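Local coordinates for protein naphthalene dioxygenase large subunit (Rhodococcus sp., PDB 2B1X) that is the large subunit of a Rieske-type non-haem iron oxygenase, carrying a [2Fe-2S] cluster and a separate iron ion, at residues H44-L49 with D164-Y169; D168-L173 with G296-N301. All coordinates share one frame; numbering follows the deposited sequence.

Contact 1 (H44-L49 with D164-Y169); sequences HAWVFL and DSLEDY
The Trp46 indole lies against the first turn of helix 166-170 and overlaps Leu166 with one face. Here the segment leading into strand 47-51 of the small antiparallel sheet meets the start of that helix, at the junction of the Rieske and catalytic parts of the subunit. Leu166 also touches strands 147-151 and 154-158 of the sheet. Leu166 CA sits over the five-membered ring, 4.0 Å from its centroid, in a CH-pi contact. Leu166 CD2 adds an apolar touch at 3.8 Å from Trp46 CG. At the indole edge, Trp46 NE1 donates to Asp164 O at 2.8 Å. The acceptor is almost in the ring plane, and the carbonyl points nearly straight at the donor, with a C=O...N angle of 162°. This bond and the overlap with Leu166 help to hold the rotation of the ring. Tyr169 packs obliquely beside it, the two planes at 54°. CG of Tyr169 is anti to the backbone N (chi1 -180°), which puts it 3.4 Å from Trp46 CD1. Trp46 CB lies over the tyrosine face, 4.0 Å from the centroid. Ala45 CB touches Tyr169 OH, whose hydrogen bond goes to Phe299 O. Trp46 N is buried here without a hydrogen-bond partner. Ser165 is the N-cap of the helix: its OG accepts from Asp168 N at 3.2 Å.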
loop_
_atom_site.group_PDB
_atom_site.type_symbol
_atom_site.label_atom_id
_atom_site.label_comp_id
_atom_site.label_asym_id
_atom_site.label_seq_id
_atom_site.Cartn_x
_atom_site.Cartn_y
_atom_site.Cartn_z
ATOM N N HIS A 44 18.104 7.442 -22.387
ATOM C CA HIS A 44 18.726 8.027 -23.569
ATOM C C HIS A 44 18.300 9.463 -23.864
ATOM O O HIS A 44 19.122 10.284 -24.214
ATOM C CB HIS A 44 18.491 7.125 -24.775
ATOM C CG HIS A 44 19.285 5.862 -24.721
ATOM N ND1 HIS A 44 18.842 4.725 -24.072
ATOM C CD2 HIS A 44 20.518 5.569 -25.196
ATOM C CE1 HIS A 44 19.765 3.783 -24.161
ATOM N NE2 HIS A 44 20.787 4.267 -24.850
ATOM N N ALA A 45 17.021 9.764 -23.687
ATOM C CA ALA A 45 16.458 11.045 -24.064
ATOM C C ALA A 45 16.925 12.155 -23.147
ATOM O O ALA A 45 17.459 11.893 -22.072
ATOM C CB ALA A 45 14.934 10.964 -24.043
ATOM N N TRP A 46 16.750 13.400 -23.593
ATOM C CA TRP A 46 17.027 14.555 -22.759
ATOM C C TRP A 46 15.763 14.821 -21.940
ATOM O O TRP A 46 14.682 15.002 -22.514
ATOM C CB TRP A 46 17.340 15.783 -23.620
ATOM C CG TRP A 46 18.717 15.795 -24.188
ATOM C CD1 TRP A 46 19.104 15.313 -25.400
ATOM C CD2 TRP A 46 19.903 16.264 -23.545
ATOM N NE1 TRP A 46 20.460 15.481 -25.573
ATOM C CE2 TRP A 46 20.973 16.075 -24.449
ATOM C CE3 TRP A 46 20.169 16.864 -22.300
ATOM C CZ2 TRP A 46 22.282 16.469 -24.156
ATOM C CZ3 TRP A 46 21.462 17.244 -22.005
ATOM C CH2 TRP A 46 22.507 17.044 -22.924
ATOM N N VAL A 47 15.926 14.933 -20.626
ATOM C CA VAL A 47 14.812 15.096 -19.682
ATOM C C VAL A 47 14.952 16.421 -18.905
ATOM O O VAL A 47 16.034 16.770 -18.448
ATOM C CB VAL A 47 14.805 13.933 -18.676
ATOM C CG1 VAL A 47 13.711 14.134 -17.589
ATOM C CG2 VAL A 47 14.715 12.569 -19.430
ATOM N N PHE A 48 13.853 17.175 -18.805
ATOM C CA PHE A 48 13.881 18.455 -18.123
ATOM C C PHE A 48 14.043 18.233 -16.599
ATOM O O PHE A 48 13.369 17.369 -15.997
ATOM C CB PHE A 48 12.596 19.248 -18.413
ATOM C CG PHE A 48 12.485 20.520 -17.609
ATOM C CD1 PHE A 48 13.182 21.660 -17.977
ATOM C CD2 PHE A 48 11.697 20.554 -16.464
ATOM C CE1 PHE A 48 13.099 22.840 -17.207
ATOM C CE2 PHE A 48 11.613 21.689 -15.684
ATOM C CZ PHE A 48 12.297 22.861 -16.062
ATOM N N LEU A 49 14.927 19.026 -15.992
ATOM C CA LEU A 49 15.224 18.924 -14.560
ATOM C C LEU A 49 14.784 20.153 -13.755
ATOM O O LEU A 49 14.164 20.036 -12.696
ATOM C CB LEU A 49 16.727 18.787 -14.370
ATOM C CG LEU A 49 17.358 17.568 -15.076
ATOM C CD1 LEU A 49 18.863 17.592 -14.994
ATOM C CD2 LEU A 49 16.817 16.308 -14.459
ATOM N N ASP A 164 23.086 12.956 -28.735
ATOM C CA ASP A 164 23.178 14.159 -29.548
ATOM C C ASP A 164 23.061 15.347 -28.610
ATOM O O ASP A 164 22.437 15.245 -27.541
ATOM C CB ASP A 164 22.033 14.214 -30.580
ATOM C CG ASP A 164 22.197 13.186 -31.685
ATOM O OD1 ASP A 164 23.362 12.913 -32.063
ATOM O OD2 ASP A 164 21.222 12.594 -32.227
ATOM N N SER A 165 23.653 16.469 -28.993
ATOM C CA SER A 165 23.595 17.655 -28.154
ATOM C C SER A 165 22.147 18.071 -27.940
ATOM O O SER A 165 21.295 17.849 -28.804
ATOM C CB SER A 165 24.399 18.791 -28.780
ATOM O OG SER A 165 23.672 19.436 -29.805
ATOM N N LEU A 166 21.874 18.686 -26.797
ATOM C CA LEU A 166 20.558 19.261 -26.534
ATOM C C LEU A 166 20.022 20.029 -27.739
ATOM O O LEU A 166 18.868 19.832 -28.155
ATOM C CB LEU A 166 20.593 20.172 -25.303
ATOM C CG LEU A 166 19.401 20.296 -24.321
ATOM C CD1 LEU A 166 19.119 21.756 -23.937
ATOM C CD2 LEU A 166 18.058 19.551 -24.688
ATOM N N GLU A 167 20.848 20.913 -28.293
ATOM C CA GLU A 167 20.395 21.784 -29.401
ATOM C C GLU A 167 19.978 20.992 -30.636
ATOM O O GLU A 167 18.998 21.344 -31.282
ATOM C CB GLU A 167 21.428 22.894 -29.758
ATOM C CG GLU A 167 21.758 23.835 -28.594
ATOM C CD GLU A 167 21.691 25.338 -28.892
ATOM O OE1 GLU A 167 21.465 25.757 -30.067
ATOM O OE2 GLU A 167 21.905 26.126 -27.927
ATOM N N ASP A 168 20.722 19.936 -30.969
ATOM C CA ASP A 168 20.322 19.029 -32.056
ATOM C C ASP A 168 19.011 18.283 -31.711
ATOM O O ASP A 168 18.122 18.102 -32.555
ATOM C CB ASP A 168 21.449 18.035 -32.358
ATOM C CG ASP A 168 22.606 18.671 -33.171
ATOM O OD1 ASP A 168 22.534 19.854 -33.550
ATOM O OD2 ASP A 168 23.634 18.043 -33.460
ATOM N N TYR A 169 18.903 17.866 -30.453
ATOM C CA TYR A 169 17.720 17.143 -29.984
ATOM C C TYR A 169 16.449 17.991 -30.070
ATOM O O TYR A 169 15.375 17.502 -30.462
ATOM C CB TYR A 169 17.969 16.684 -28.553
ATOM C CG TYR A 169 16.850 15.905 -27.894
ATOM C CD1 TYR A 169 16.683 14.553 -28.138
ATOM C CD2 TYR A 169 15.987 16.524 -27.006
ATOM C CE1 TYR A 169 15.656 13.821 -27.501
ATOM C CE2 TYR A 169 14.960 15.805 -26.373
ATOM C CZ TYR A 169 14.817 14.454 -26.621
ATOM O OH TYR A 169 13.832 13.726 -25.980
#

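Contact 2 (D168-L173 with G296-N301); sequences DYLGDL and GTVFPN
Tyr169 OH donates a hydrogen bond to Phe299 O, the hydrogen bond that crosses directly between helix 166-170 and the loop just after strand 293-298. The two oxygens are 2.5 Å apart, which is very short. Phe299 O lies at the edge of the tyrosine ring, near its plane. The same hydroxyl meets the phenylalanine ring at its edge, with Tyr169 OH 3.4 Å from Phe299 CD2. Pro300 follows a cis peptide bond, and its CD lies 3.6 Å from Tyr169 OH. The hydroxyl is thus packed against both residues of that cis peptide. The apolar contacts gather on Val298, whose two methyl branches take separate partners. CG1 is anti to the backbone N (chi1 -175°) and meets Leu170 CD2 at 3.7 Å. CG2 meets Leu173 CD1 at 3.8 Å. Both leucines approach the valine at a slant. Leu173 N bonds to Leu170 O at 3.0 Å. Gly171, with positive phi, is the first residue to leave the helix. His249 ties the two segments together from outside, with NE2 bonded to Tyr169 O and ND1 to Phe299 N. Strand 293-298 belongs to the large antiparallel sheet of the catalytic domain. Helix 166-170 packs against the C-terminal end of this inner strand and the loop after it, while helix 422-436 also touches Tyr169 and packs on Phe299.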
loop_
_atom_site.group_PDB
_atom_site.type_symbol
_atom_site.label_atom_id
_atom_site.label_comp_id
_atom_site.label_asym_id
_atom_site.label_seq_id
_atom_site.Cartn_x
_atom_site.Cartn_y
_atom_site.Cartn_z
ATOM N N ASP A 168 20.722 19.936 -30.969
ATOM C CA ASP A 168 20.322 19.029 -32.056
ATOM C C ASP A 168 19.011 18.283 -31.711
ATOM O O ASP A 168 18.122 18.102 -32.555
ATOM C CB ASP A 168 21.449 18.035 -32.358
ATOM C CG ASP A 168 22.606 18.671 -33.171
ATOM O OD1 ASP A 168 22.534 19.854 -33.550
ATOM O OD2 ASP A 168 23.634 18.043 -33.460
ATOM N N TYR A 169 18.903 17.866 -30.453
ATOM C CA TYR A 169 17.720 17.143 -29.984
ATOM C C TYR A 169 16.449 17.991 -30.070
ATOM O O TYR A 169 15.375 17.502 -30.462
ATOM C CB TYR A 169 17.969 16.684 -28.553
ATOM C CG TYR A 169 16.850 15.905 -27.894
ATOM C CD1 TYR A 169 16.683 14.553 -28.138
ATOM C CD2 TYR A 169 15.987 16.524 -27.006
ATOM C CE1 TYR A 169 15.656 13.821 -27.501
ATOM C CE2 TYR A 169 14.960 15.805 -26.373
ATOM C CZ TYR A 169 14.817 14.454 -26.621
ATOM O OH TYR A 169 13.832 13.726 -25.980
ATOM N N LEU A 170 16.563 19.259 -29.702
ATOM C CA LEU A 170 15.433 20.161 -29.792
ATOM C C LEU A 170 15.188 20.494 -31.270
ATOM O O LEU A 170 14.027 20.516 -31.743
ATOM C CB LEU A 170 15.677 21.405 -28.936
ATOM C CG LEU A 170 15.827 21.107 -27.424
ATOM C CD1 LEU A 170 16.214 22.389 -26.715
ATOM C CD2 LEU A 170 14.581 20.470 -26.778
ATOM N N GLY A 171 16.286 20.696 -32.016
ATOM C CA GLY A 171 16.179 20.956 -33.440
ATOM C C GLY A 171 15.250 22.112 -33.760
ATOM O O GLY A 171 15.366 23.205 -33.181
ATOM N N ASP A 172 14.316 21.874 -34.686
ATOM C CA ASP A 172 13.424 22.911 -35.174
ATOM C C ASP A 172 12.462 23.423 -34.097
ATOM O O ASP A 172 11.903 24.513 -34.223
ATOM C CB ASP A 172 12.627 22.388 -36.366
ATOM C CG ASP A 172 13.452 22.330 -37.659
ATOM O OD1 ASP A 172 14.525 22.958 -37.750
ATOM O OD2 ASP A 172 13.086 21.663 -38.654
ATOM N N LEU A 173 12.269 22.630 -33.043
ATOM C CA LEU A 173 11.461 23.066 -31.914
ATOM C C LEU A 173 11.975 24.348 -31.264
ATOM O O LEU A 173 11.183 25.123 -30.729
ATOM C CB LEU A 173 11.348 21.961 -30.874
ATOM C CG LEU A 173 10.052 21.690 -30.118
ATOM C CD1 LEU A 173 10.258 21.850 -28.619
ATOM C CD2 LEU A 173 8.785 22.401 -30.605
ATOM N N GLY A 296 2.158 22.103 -26.000
ATOM C CA GLY A 296 3.128 21.253 -26.649
ATOM C C GLY A 296 3.840 20.332 -25.688
ATOM O O GLY A 296 3.730 20.443 -24.458
ATOM N N THR A 297 4.576 19.397 -26.260
ATOM C CA THR A 297 5.388 18.523 -25.437
ATOM C C THR A 297 6.769 18.478 -26.039
ATOM O O THR A 297 6.929 18.323 -27.257
ATOM C CB THR A 297 4.759 17.117 -25.394
ATOM O OG1 THR A 297 3.576 17.188 -24.594
ATOM C CG2 THR A 297 5.677 16.122 -24.681
ATOM N N VAL A 298 7.756 18.675 -25.174
ATOM C CA VAL A 298 9.136 18.361 -25.491
ATOM C C VAL A 298 9.413 16.883 -25.118
ATOM O O VAL A 298 9.456 16.510 -23.943
ATOM C CB VAL A 298 10.114 19.287 -24.721
ATOM C CG1 VAL A 298 11.540 19.022 -25.154
ATOM C CG2 VAL A 298 9.739 20.756 -24.968
ATOM N N PHE A 299 9.578 16.039 -26.116
ATOM C CA PHE A 299 9.774 14.616 -25.840
ATOM C C PHE A 299 10.931 14.398 -24.868
ATOM O O PHE A 299 11.968 15.044 -25.003
ATOM C CB PHE A 299 10.077 13.872 -27.130
ATOM C CG PHE A 299 10.038 12.403 -26.978
ATOM C CD1 PHE A 299 8.873 11.687 -27.276
ATOM C CD2 PHE A 299 11.177 11.714 -26.561
ATOM C CE1 PHE A 299 8.832 10.300 -27.133
ATOM C CE2 PHE A 299 11.146 10.300 -26.390
ATOM C CZ PHE A 299 9.977 9.607 -26.678
ATOM N N PRO A 300 10.792 13.482 -23.909
ATOM C CA PRO A 300 9.556 12.707 -23.686
ATOM C C PRO A 300 8.443 13.365 -22.859
ATOM O O PRO A 300 7.274 13.236 -23.275
ATOM C CB PRO A 300 10.052 11.443 -22.963
ATOM C CG PRO A 300 11.367 11.898 -22.266
ATOM C CD PRO A 300 11.894 13.086 -23.002
ATOM N N ASN A 301 8.757 14.003 -21.735
ATOM C CA ASN A 301 7.728 14.171 -20.686
ATOM C C ASN A 301 7.675 15.588 -20.099
ATOM O O ASN A 301 7.241 15.772 -18.968
ATOM C CB ASN A 301 7.915 13.132 -19.561
ATOM C CG ASN A 301 9.172 13.400 -18.713
ATOM O OD1 ASN A 301 10.146 13.949 -19.211
ATOM N ND2 ASN A 301 9.131 13.043 -17.433
#

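In the fold
Tyr169 joins the two contacts, whose centres are about 8 Å apart. Its ring packs on Trp46 and its OH reaches Ala45 CB in contact 1, and the same hydroxyl serves contact 2. Helix 166-170 lies between the small sheet with strand 47-51 and the large sheet with strand 293-298. Segments 44-49 and 296-301 also touch directly: Trp46 O is 3.4 Å from Pro300 CD, and Ala45 CB is 3.9 Å from the same atom. Contact 1 joins the Rieske and catalytic parts; contact 2 lies within the catalytic part. None of their residues belongs to the [2Fe-2S] cluster pocket or to the iron site of His216, His221 and Asp372.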